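Local coordinates for protein short chain dehydrogenase (A0QTM2 homolog) (Mycobacterium thermoresistibile, PDB 3SC4) that probably catalyses an NAD(P)-dependent oxidation or reduction, as a Rossmann-fold member of the short-chain dehydrogenase family whose substrate is not established, at residues B[23-28]-B[226-231]; B[19-24]-B[198-203]; B[55-60]-B[67-72]; B[5-10]-B[94-99]. All coordinates share one frame; numbering follows the deposited sequence.

Contact 1 of 4, residues B[23-28]-B[226-231]; sequences LAIAKR and DAAYVV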
loop_
_atom_site.group_PDB
_atom_site.type_symbol
_atom_site.label_atom_id
_atom_site.label_comp_id
_atom_site.label_asym_id
_atom_site.label_seq_id
_atom_site.Cartn_x
_atom_site.Cartn_y
_atom_site.Cartn_z
ATOM N N LEU B 23 -13.036 20.584 4.861
ATOM C CA LEU B 23 -13.547 21.916 5.009
ATOM C C LEU B 23 -12.951 22.579 6.248
ATOM O O LEU B 23 -12.452 23.679 6.149
ATOM C CB LEU B 23 -15.063 21.914 5.038
ATOM C CG LEU B 23 -15.725 23.291 5.021
ATOM C CD1 LEU B 23 -15.353 24.109 3.779
ATOM C CD2 LEU B 23 -17.273 23.058 5.170
ATOM N N ALA B 24 -12.925 21.914 7.391
ATOM C CA ALA B 24 -12.416 22.596 8.606
ATOM C C ALA B 24 -10.953 22.994 8.466
ATOM O O ALA B 24 -10.540 24.008 9.003
ATOM C CB ALA B 24 -12.631 21.758 9.868
ATOM N N ILE B 25 -10.162 22.193 7.762
ATOM C CA ILE B 25 -8.746 22.509 7.543
ATOM C C ILE B 25 -8.644 23.699 6.608
ATOM O O ILE B 25 -7.945 24.666 6.906
ATOM C CB ILE B 25 -7.951 21.308 6.985
ATOM C CG1 ILE B 25 -7.767 20.267 8.093
ATOM C CG2 ILE B 25 -6.562 21.723 6.469
ATOM C CD1 ILE B 25 -7.489 18.868 7.604
ATOM N N ALA B 26 -9.348 23.615 5.488
ATOM C CA ALA B 26 -9.446 24.713 4.543
ATOM C C ALA B 26 -9.845 26.012 5.249
ATOM O O ALA B 26 -9.191 27.034 5.082
ATOM C CB ALA B 26 -10.440 24.369 3.455
ATOM N N LYS B 27 -10.887 25.967 6.061
ATOM C CA LYS B 27 -11.331 27.171 6.773
ATOM C C LYS B 27 -10.251 27.733 7.696
ATOM O O LYS B 27 -9.989 28.935 7.701
ATOM C CB LYS B 27 -12.649 26.912 7.530
ATOM C CG LYS B 27 -13.902 27.069 6.617
ATOM C CD LYS B 27 -15.129 26.294 7.080
ATOM C CE LYS B 27 -15.997 27.049 8.096
ATOM N NZ LYS B 27 -17.102 26.142 8.573
ATOM N N ARG B 28 -9.583 26.866 8.443
ATOM C CA ARG B 28 -8.556 27.337 9.368
ATOM C C ARG B 28 -7.421 28.034 8.651
ATOM O O ARG B 28 -6.943 29.068 9.091
ATOM C CB ARG B 28 -7.992 26.192 10.176
ATOM C CG ARG B 28 -6.986 26.624 11.209
ATOM C CD ARG B 28 -7.653 27.384 12.340
ATOM N NE ARG B 28 -6.749 27.487 13.479
ATOM C CZ ARG B 28 -5.854 28.454 13.661
ATOM N NH1 ARG B 28 -5.695 29.453 12.777
ATOM N NH2 ARG B 28 -5.114 28.416 14.754
ATOM N N ASP B 226 -7.088 22.366 13.793
ATOM C CA ASP B 226 -6.080 22.956 14.687
ATOM C C ASP B 226 -4.769 22.168 14.670
ATOM O O ASP B 226 -3.699 22.770 14.643
ATOM C CB ASP B 226 -6.599 23.078 16.124
ATOM C CG ASP B 226 -7.617 24.200 16.299
ATOM O OD1 ASP B 226 -7.836 24.978 15.351
ATOM O OD2 ASP B 226 -8.194 24.313 17.408
ATOM N N ALA B 227 -4.831 20.836 14.654
ATOM C CA ALA B 227 -3.580 20.049 14.613
ATOM C C ALA B 227 -2.851 20.310 13.276
ATOM O O ALA B 227 -1.647 20.560 13.257
ATOM C CB ALA B 227 -3.820 18.541 14.847
ATOM N N ALA B 228 -3.594 20.299 12.171
ATOM C CA ALA B 228 -3.005 20.535 10.849
ATOM C C ALA B 228 -2.260 21.863 10.829
ATOM O O ALA B 228 -1.126 21.950 10.346
ATOM C CB ALA B 228 -4.104 20.525 9.769
ATOM N N TYR B 229 -2.920 22.883 11.386
ATOM C CA TYR B 229 -2.404 24.237 11.416
ATOM C C TYR B 229 -1.050 24.268 12.105
ATOM O O TYR B 229 -0.104 24.849 11.605
ATOM C CB TYR B 229 -3.407 25.154 12.118
ATOM C CG TYR B 229 -3.027 26.626 12.061
ATOM C CD1 TYR B 229 -3.284 27.398 10.919
ATOM C CD2 TYR B 229 -2.396 27.242 13.156
ATOM C CE1 TYR B 229 -2.932 28.742 10.862
ATOM C CE2 TYR B 229 -2.028 28.586 13.116
ATOM C CZ TYR B 229 -2.295 29.335 11.968
ATOM O OH TYR B 229 -1.941 30.661 11.962
ATOM N N VAL B 230 -0.957 23.619 13.250
ATOM C CA VAL B 230 0.307 23.534 13.968
ATOM C C VAL B 230 1.391 22.922 13.081
ATOM O O VAL B 230 2.490 23.468 12.982
ATOM C CB VAL B 230 0.157 22.711 15.259
ATOM C CG1 VAL B 230 1.534 22.430 15.881
ATOM C CG2 VAL B 230 -0.821 23.427 16.245
ATOM N N VAL B 231 1.065 21.822 12.407
ATOM C CA VAL B 231 2.035 21.104 11.578
ATOM C C VAL B 231 2.464 21.946 10.377
ATOM O O VAL B 231 3.656 21.993 10.041
ATOM C CB VAL B 231 1.504 19.711 11.121
ATOM C CG1 VAL B 231 2.443 19.062 10.099
ATOM C CG2 VAL B 231 1.336 18.810 12.306
#
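Arg-28 lays its guanidinium flat over one face of the Tyr-229 ring. The planes are only 21° apart. CZ of Arg-28 sits 3.6 Å from the ring centroid of Tyr-229, almost on the ring normal, so this is a cation-pi stack. NH1 of Arg-28 reaches CE1 of Tyr-229 at 3.4 Å, and NH2 of Arg-28 lies 3.4 Å from CD2 of the same ring. The arginine chain leaves with CG anti to the backbone N (chi1 -177°) and bends at chi2, which turns its end over the tyrosine.

The edge of the guanidinium has a different partner. NE of Arg-28 gives a weak hydrogen bond, 3.3 Å, to OD1 of Asp-226, as part of a salt bridge. The carboxylate stands nearly perpendicular to the guanidinium plane. Its other oxygen, OD2, is bonded to Tyr-260, while the hydroxyl of Tyr-229 is bonded to Asp-32. Deeper in, CG1 of Ile-25 meets CB of Ala-228 at 4.0 Å.

The two helix segments cross at -49°, with their axes 9.3 Å apart. Helix 20-30 follows the first strand of the Rossmann fold. Helix 222-232 packs beside it, with Ala-228 also touching strand 190-195 and Asp-226 touching helix 245-252.

Contact 2 of 4, residues B[19-24]-B[198-203]; sequences RGIGLA and TTVATA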
loop_
_atom_site.group_PDB
_atom_site.type_symbol
_atom_site.label_atom_id
_atom_site.label_comp_id
_atom_site.label_asym_id
_atom_site.label_seq_id
_atom_site.Cartn_x
_atom_site.Cartn_y
_atom_site.Cartn_z
ATOM N N ARG B 19 -16.374 19.400 2.639
ATOM C CA ARG B 19 -17.180 19.182 3.847
ATOM C C ARG B 19 -16.317 18.634 5.002
ATOM O O ARG B 19 -15.139 18.328 4.836
ATOM C CB ARG B 19 -18.358 18.245 3.556
ATOM C CG ARG B 19 -18.003 16.759 3.266
ATOM C CD ARG B 19 -19.246 15.856 2.941
ATOM N NE ARG B 19 -19.334 15.509 1.507
ATOM C CZ ARG B 19 -19.870 16.280 0.550
ATOM N NH1 ARG B 19 -20.407 17.451 0.827
ATOM N NH2 ARG B 19 -19.890 15.883 -0.704
ATOM N N GLY B 20 -16.910 18.559 6.179
ATOM C CA GLY B 20 -16.273 17.880 7.297
ATOM C C GLY B 20 -14.860 18.318 7.582
ATOM O O GLY B 20 -14.596 19.515 7.682
ATOM N N ILE B 21 -13.964 17.332 7.694
ATOM C CA ILE B 21 -12.562 17.518 8.103
ATOM C C ILE B 21 -11.789 18.401 7.125
ATOM O O ILE B 21 -11.053 19.295 7.535
ATOM C CB ILE B 21 -11.852 16.135 8.250
ATOM C CG1 ILE B 21 -12.483 15.336 9.402
ATOM C CG2 ILE B 21 -10.360 16.291 8.486
ATOM C CD1 ILE B 21 -12.018 13.881 9.499
ATOM N N GLY B 22 -11.936 18.133 5.837
ATOM C CA GLY B 22 -11.277 18.938 4.807
ATOM C C GLY B 22 -11.730 20.389 4.818
ATOM O O GLY B 22 -10.928 21.319 4.794
ATOM N N LEU B 23 -13.036 20.584 4.861
ATOM C CA LEU B 23 -13.547 21.916 5.009
ATOM C C LEU B 23 -12.951 22.579 6.248
ATOM O O LEU B 23 -12.452 23.679 6.149
ATOM C CB LEU B 23 -15.063 21.914 5.038
ATOM C CG LEU B 23 -15.725 23.291 5.021
ATOM C CD1 LEU B 23 -15.353 24.109 3.779
ATOM C CD2 LEU B 23 -17.273 23.058 5.170
ATOM N N ALA B 24 -12.925 21.914 7.391
ATOM C CA ALA B 24 -12.416 22.596 8.606
ATOM C C ALA B 24 -10.953 22.994 8.466
ATOM O O ALA B 24 -10.540 24.008 9.003
ATOM C CB ALA B 24 -12.631 21.758 9.868
ATOM N N THR B 198 -9.719 9.913 18.107
ATOM C CA THR B 198 -11.098 9.500 18.276
ATOM C C THR B 198 -11.788 9.575 16.934
ATOM O O THR B 198 -11.233 10.122 15.984
ATOM C CB THR B 198 -11.836 10.445 19.204
ATOM O OG1 THR B 198 -12.099 11.672 18.502
ATOM C CG2 THR B 198 -11.018 10.710 20.470
ATOM N N THR B 199 -13.007 9.064 16.843
ATOM C CA THR B 199 -13.816 9.310 15.656
ATOM C C THR B 199 -14.158 10.782 15.680
ATOM O O THR B 199 -14.299 11.351 16.745
ATOM C CB THR B 199 -15.121 8.524 15.660
ATOM O OG1 THR B 199 -15.767 8.684 16.936
ATOM C CG2 THR B 199 -14.826 7.085 15.445
ATOM N N VAL B 200 -14.279 11.378 14.503
ATOM C CA VAL B 200 -14.676 12.774 14.352
ATOM C C VAL B 200 -16.072 12.872 13.775
ATOM O O VAL B 200 -16.324 12.376 12.683
ATOM C CB VAL B 200 -13.727 13.534 13.397
ATOM C CG1 VAL B 200 -14.238 14.946 13.209
ATOM C CG2 VAL B 200 -12.300 13.537 13.952
ATOM N N ALA B 201 -16.973 13.511 14.512
ATOM C CA ALA B 201 -18.371 13.663 14.092
ATOM C C ALA B 201 -18.488 14.895 13.197
ATOM O O ALA B 201 -18.065 15.974 13.560
ATOM C CB ALA B 201 -19.272 13.798 15.298
ATOM N N THR B 202 -19.033 14.721 12.011
ATOM C CA THR B 202 -19.182 15.813 11.072
ATOM C C THR B 202 -20.664 15.958 10.812
ATOM O O THR B 202 -21.451 15.108 11.216
ATOM C CB THR B 202 -18.441 15.501 9.787
ATOM O OG1 THR B 202 -19.074 14.397 9.141
ATOM C CG2 THR B 202 -17.018 15.114 10.098
ATOM N N ALA B 203 -21.055 17.039 10.158
ATOM C CA ALA B 203 -22.463 17.248 9.806
ATOM C C ALA B 203 -23.012 16.046 8.988
ATOM O O ALA B 203 -24.149 15.630 9.166
ATOM C CB ALA B 203 -22.631 18.545 9.042
#
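The glycine-rich turn after the first Rossmann strand meets the loop that follows strand 190-195. Gly-20 and Thr-202 form the closest backbone pair, with their CA atoms 5.2 Å apart. The methyl CG2 of Thr-202 rests on CA of Gly-20 at 4.0 Å. CG2 lies anti to the carbonyl carbon of its own residue, with OG1 at chi1 66°, and this turns the methyl to the glycine. Gly-20 has a positive phi of 51°, and the absence of a side chain lets the methyl lie directly on its CA.

In short-chain dehydrogenases a TGxxxGxG-type motif normally wraps the cofactor diphosphate. Here it reads SGGSRGIG, with serine in the usual threonine position, and it ends at Gly-22. Gly-20 and Gly-22 are its last two glycines. Thr-202 occupies the N-cap position, right before helix 203-209, in the region that in relatives often borders the cofactor and substrate cleft.

The second touch is also apolar. CG1 of Ile-21 comes to CG1 of Val-200 at 4.2 Å, and Ile-21 also packs on Tyr-224 of helix 222-232. No hydrogen bond crosses between the segments, and the touching residues are all partly exposed.

Contact 3 of 4, residues B[55-60]-B[67-72]; sequences TAAKEI and ALPIVG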
loop_
_atom_site.group_PDB
_atom_site.type_symbol
_atom_site.label_atom_id
_atom_site.label_comp_id
_atom_site.label_asym_id
_atom_site.label_seq_id
_atom_site.Cartn_x
_atom_site.Cartn_y
_atom_site.Cartn_z
ATOM N N THR B 55 -20.094 25.807 -2.243
ATOM C CA THR B 55 -20.437 26.251 -0.889
ATOM C C THR B 55 -19.212 26.213 0.008
ATOM O O THR B 55 -19.077 27.053 0.900
ATOM C CB THR B 55 -21.582 25.439 -0.224
ATOM O OG1 THR B 55 -21.108 24.134 0.173
ATOM C CG2 THR B 55 -22.807 25.330 -1.178
ATOM N N ALA B 56 -18.311 25.260 -0.218
ATOM C CA ALA B 56 -17.008 25.271 0.470
ATOM C C ALA B 56 -16.275 26.563 0.156
ATOM O O ALA B 56 -15.720 27.204 1.043
ATOM C CB ALA B 56 -16.150 24.057 0.058
ATOM N N ALA B 57 -16.304 26.954 -1.116
ATOM C CA ALA B 57 -15.612 28.172 -1.534
ATOM C C ALA B 57 -16.170 29.378 -0.796
ATOM O O ALA B 57 -15.392 30.159 -0.248
ATOM C CB ALA B 57 -15.658 28.361 -3.034
ATOM N N LYS B 58 -17.493 29.504 -0.698
ATOM C CA LYS B 58 -18.058 30.665 0.013
ATOM C C LYS B 58 -17.522 30.663 1.446
ATOM O O LYS B 58 -17.010 31.678 1.921
ATOM C CB LYS B 58 -19.602 30.738 -0.031
ATOM N N GLU B 59 -17.586 29.523 2.118
ATOM C CA GLU B 59 -17.137 29.473 3.519
ATOM C C GLU B 59 -15.656 29.857 3.638
ATOM O O GLU B 59 -15.281 30.597 4.562
ATOM C CB GLU B 59 -17.426 28.107 4.174
ATOM C CG GLU B 59 -18.920 27.825 4.443
ATOM C CD GLU B 59 -19.151 26.585 5.328
ATOM O OE1 GLU B 59 -19.842 25.634 4.886
ATOM O OE2 GLU B 59 -18.630 26.549 6.460
ATOM N N ILE B 60 -14.831 29.399 2.696
ATOM C CA ILE B 60 -13.417 29.796 2.676
ATOM C C ILE B 60 -13.272 31.324 2.605
ATOM O O ILE B 60 -12.444 31.905 3.303
ATOM C CB ILE B 60 -12.657 29.130 1.494
ATOM C CG1 ILE B 60 -12.429 27.642 1.790
ATOM C CG2 ILE B 60 -11.318 29.836 1.200
ATOM C CD1 ILE B 60 -12.271 26.784 0.543
ATOM N N ALA B 67 -10.715 31.467 -2.571
ATOM C CA ALA B 67 -11.070 30.089 -2.888
ATOM C C ALA B 67 -11.068 29.850 -4.385
ATOM O O ALA B 67 -11.447 30.714 -5.161
ATOM C CB ALA B 67 -12.429 29.727 -2.305
ATOM N N LEU B 68 -10.631 28.657 -4.777
ATOM C CA LEU B 68 -10.652 28.242 -6.171
ATOM C C LEU B 68 -11.223 26.825 -6.218
ATOM O O LEU B 68 -10.484 25.851 -6.144
ATOM C CB LEU B 68 -9.247 28.301 -6.776
ATOM C CG LEU B 68 -9.202 27.989 -8.270
ATOM C CD1 LEU B 68 -9.929 29.068 -9.085
ATOM C CD2 LEU B 68 -7.754 27.821 -8.725
ATOM N N PRO B 69 -12.549 26.710 -6.309
ATOM C CA PRO B 69 -13.126 25.385 -6.435
ATOM C C PRO B 69 -12.874 24.868 -7.825
ATOM O O PRO B 69 -13.065 25.595 -8.774
ATOM C CB PRO B 69 -14.617 25.636 -6.234
ATOM C CG PRO B 69 -14.830 27.055 -6.751
ATOM C CD PRO B 69 -13.560 27.780 -6.403
ATOM N N ILE B 70 -12.435 23.623 -7.935
ATOM C CA ILE B 70 -12.104 23.002 -9.218
ATOM C C ILE B 70 -12.828 21.652 -9.283
ATOM O O ILE B 70 -12.743 20.842 -8.353
ATOM C CB ILE B 70 -10.584 22.762 -9.322
ATOM C CG1 ILE B 70 -9.848 24.086 -9.106
ATOM C CG2 ILE B 70 -10.214 22.123 -10.657
ATOM C CD1 ILE B 70 -8.373 23.975 -8.920
ATOM N N VAL B 71 -13.553 21.429 -10.370
ATOM C CA VAL B 71 -14.094 20.116 -10.659
ATOM C C VAL B 71 -13.014 19.224 -11.269
ATOM O O VAL B 71 -12.431 19.564 -12.302
ATOM C CB VAL B 71 -15.262 20.192 -11.623
ATOM C CG1 VAL B 71 -15.567 18.792 -12.213
ATOM C CG2 VAL B 71 -16.466 20.790 -10.903
ATOM N N GLY B 72 -12.744 18.090 -10.616
ATOM C CA GLY B 72 -11.817 17.108 -11.165
ATOM C C GLY B 72 -11.789 15.791 -10.421
ATOM O O GLY B 72 -11.728 15.757 -9.227
#
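Ala-57 and Ala-67 make the tight end of this contact, and Pro-69 makes the looser one. CB of Ala-57 meets CB of Ala-67 at 3.6 Å, methyl against methyl. With such small side chains the backbones come close, and the CA atoms of this pair are 5.1 Å apart. Ile-60, one helical turn further on, adds its CG2 branch. This atom lies anti to the backbone N and touches CB of Ala-67 at 3.7 Å. The alanine methyl is thus held between Ala-57 and Ile-60.

The helix and strand belong to a beta-alpha-beta unit, strand 35-40, helix 53-63 and strand 66-71. Their segment axes run antiparallel at 170° and pass 7.8 Å apart. Strand 66-71 is the outermost on its side of the parallel sheet within this chain.

At the looser end, CD of Pro-69 lies 4.0 Å from CB of Ala-57, with CG of the proline ring at a similar distance. Pro-69 also packs on Ile-53 and Tyr-54, in the first turn of the same helix. Val-71, beyond it, is exposed to solvent. Ile-60, in contrast, is buried and turned inward over strand 35-40, where it touches Val-36 and Leu-38.

Contact 4 of 4, residues B[5-10]-B[94-99]; sequences MSLRGK and IDICVN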
loop_
_atom_site.group_PDB
_atom_site.type_symbol
_atom_site.label_atom_id
_atom_site.label_comp_id
_atom_site.label_asym_id
_atom_site.label_seq_id
_atom_site.Cartn_x
_atom_site.Cartn_y
_atom_site.Cartn_z
ATOM N N MET B 5 4.386 32.898 13.714
ATOM C CA MET B 5 4.144 32.363 12.320
ATOM C C MET B 5 2.630 32.287 11.956
ATOM O O MET B 5 1.732 32.312 12.826
ATOM C CB MET B 5 4.852 30.998 12.089
ATOM N N SER B 6 2.390 32.183 10.645
ATOM C CA SER B 6 1.135 32.572 10.003
ATOM C C SER B 6 1.171 32.074 8.544
ATOM O O SER B 6 2.238 32.042 7.913
ATOM C CB SER B 6 1.024 34.092 10.015
ATOM O OG SER B 6 -0.252 34.555 9.642
ATOM N N LEU B 7 0.010 31.713 8.002
ATOM C CA LEU B 7 -0.080 31.230 6.627
ATOM C C LEU B 7 -0.586 32.321 5.691
ATOM O O LEU B 7 -1.167 32.046 4.638
ATOM C CB LEU B 7 -0.986 29.996 6.575
ATOM C CG LEU B 7 -0.577 28.883 7.541
ATOM C CD1 LEU B 7 -1.629 27.833 7.573
ATOM C CD2 LEU B 7 0.781 28.297 7.148
ATOM N N ARG B 8 -0.338 33.571 6.073
ATOM C CA ARG B 8 -0.816 34.717 5.314
ATOM C C ARG B 8 -0.140 34.709 3.950
ATOM O O ARG B 8 1.075 34.527 3.865
ATOM C CB ARG B 8 -0.508 36.018 6.067
ATOM C CG ARG B 8 -1.295 37.248 5.583
ATOM C CD ARG B 8 -1.412 38.237 6.734
ATOM N NE ARG B 8 -2.185 39.441 6.424
ATOM C CZ ARG B 8 -3.519 39.536 6.441
ATOM N NH1 ARG B 8 -4.288 38.483 6.734
ATOM N NH2 ARG B 8 -4.092 40.708 6.158
ATOM N N GLY B 9 -0.937 34.862 2.894
ATOM C CA GLY B 9 -0.414 34.891 1.524
ATOM C C GLY B 9 0.063 33.554 0.970
ATOM O O GLY B 9 0.624 33.491 -0.130
ATOM N N LYS B 10 -0.160 32.481 1.719
ATOM C CA LYS B 10 0.283 31.179 1.294
ATOM C C LYS B 10 -0.846 30.482 0.533
ATOM O O LYS B 10 -2.021 30.844 0.680
ATOM C CB LYS B 10 0.771 30.383 2.504
ATOM C CG LYS B 10 1.936 31.094 3.224
ATOM C CD LYS B 10 3.159 30.186 3.492
ATOM C CE LYS B 10 4.403 30.980 3.945
ATOM N NZ LYS B 10 4.899 31.949 2.890
ATOM N N ILE B 94 2.620 26.742 -4.989
ATOM C CA ILE B 94 1.934 25.936 -4.002
ATOM C C ILE B 94 2.788 25.752 -2.756
ATOM O O ILE B 94 3.882 25.210 -2.804
ATOM C CB ILE B 94 1.491 24.574 -4.581
ATOM C CG1 ILE B 94 0.463 24.805 -5.694
ATOM C CG2 ILE B 94 0.885 23.652 -3.465
ATOM C CD1 ILE B 94 0.144 23.579 -6.507
ATOM N N ASP B 95 2.254 26.201 -1.636
ATOM C CA ASP B 95 2.937 26.095 -0.364
ATOM C C ASP B 95 2.562 24.839 0.389
ATOM O O ASP B 95 3.408 24.261 1.065
ATOM C CB ASP B 95 2.580 27.306 0.494
ATOM C CG ASP B 95 3.199 28.575 -0.030
ATOM O OD1 ASP B 95 4.450 28.641 -0.003
ATOM O OD2 ASP B 95 2.449 29.485 -0.478
ATOM N N ILE B 96 1.282 24.460 0.289
ATOM C CA ILE B 96 0.704 23.402 1.070
ATOM C C ILE B 96 -0.130 22.462 0.174
ATOM O O ILE B 96 -0.961 22.906 -0.617
ATOM C CB ILE B 96 -0.191 23.983 2.165
ATOM C CG1 ILE B 96 0.609 24.947 3.029
ATOM C CG2 ILE B 96 -0.826 22.842 3.038
ATOM C CD1 ILE B 96 -0.258 25.799 3.896
ATOM N N CYS B 97 0.150 21.165 0.281
ATOM C CA CYS B 97 -0.616 20.132 -0.375
ATOM C C CYS B 97 -1.209 19.246 0.711
ATOM O O CYS B 97 -0.464 18.636 1.475
ATOM C CB CYS B 97 0.301 19.303 -1.256
ATOM S SG CYS B 97 -0.535 17.907 -2.047
ATOM N N VAL B 98 -2.531 19.220 0.822
ATOM C CA VAL B 98 -3.184 18.346 1.784
ATOM C C VAL B 98 -3.912 17.245 1.043
ATOM O O VAL B 98 -4.793 17.512 0.264
ATOM C CB VAL B 98 -4.190 19.088 2.659
ATOM C CG1 VAL B 98 -4.970 18.094 3.498
ATOM C CG2 VAL B 98 -3.480 20.105 3.534
ATOM N N ASN B 99 -3.524 16.004 1.301
ATOM C CA ASN B 99 -4.198 14.838 0.749
ATOM C C ASN B 99 -5.250 14.353 1.726
ATOM O O ASN B 99 -4.945 13.633 2.684
ATOM C CB ASN B 99 -3.197 13.714 0.449
ATOM C CG ASN B 99 -2.197 14.105 -0.608
ATOM O OD1 ASN B 99 -2.567 14.371 -1.740
ATOM N ND2 ASN B 99 -0.931 14.150 -0.242
#
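The polar side of this contact is Asp-95 against Lys-10. OD2 of Asp-95 lies 3.3 Å from CA of Lys-10 and 3.5 Å from its CB, so the carboxylate meets the carbon part of the lysine. The two side chains cross at about a right angle. CD of Lys-10 passes CG of Asp-95 at 3.9 Å. The lysine chain bends at chi2 and again at chi4, and its NZ stays 4.4 Å from OD1 of Asp-95, beyond a salt bridge. NZ has a further weak, long ion pair with Asp-143.

The stronger partners of Asp-95 lie outside the two segments. Its OD2 takes a salt bridge from Arg-142 and a hydrogen bond from the backbone N of Thr-11, the first residue of strand 11-15.

The apolar touch is between Leu-7 and Ile-96, where CD2 of the leucine meets CD1 of the isoleucine at 4.2 Å. Leu-7 also packs on Tyr-229, and Ile-96 on Leu-232, both in helix 222-232.

The backbone shapes the approach. A type II turn runs from Leu-7 to Lys-10, closed by a bond from N of Lys-10 to O of Leu-7 at 3.1 Å. Gly-9 takes the positive phi of this turn.

A buried carboxylate with an arginine and a backbone N-H on one oxygen is probably kept ionised. It ties the start of strand 11-15 to the entry of strand 96-99.

Contacts 1 and 2 share helix 20-30, and their centres are about 11 Å apart. Contact 2 lies at its start, by the glycine motif expected to hold the cofactor, and contact 1 lies further along. Contact 3 joins contact 1 through the salt bridge between NZ of Lys-27 and OE2 of Glu-59, 2.6 Å. CD1 of Leu-23, on the helix shared by contacts 1 and 2, packs on CB of Ala-56 at 3.8 Å. Contact 4 meets contact 1 where CD1 of Leu-7 lies 3.7 Å from CE1 of Tyr-229. Contacts 2 and 4 do not touch, with centres about 20 Å apart. Contacts 3 and 4 reach the same sheet.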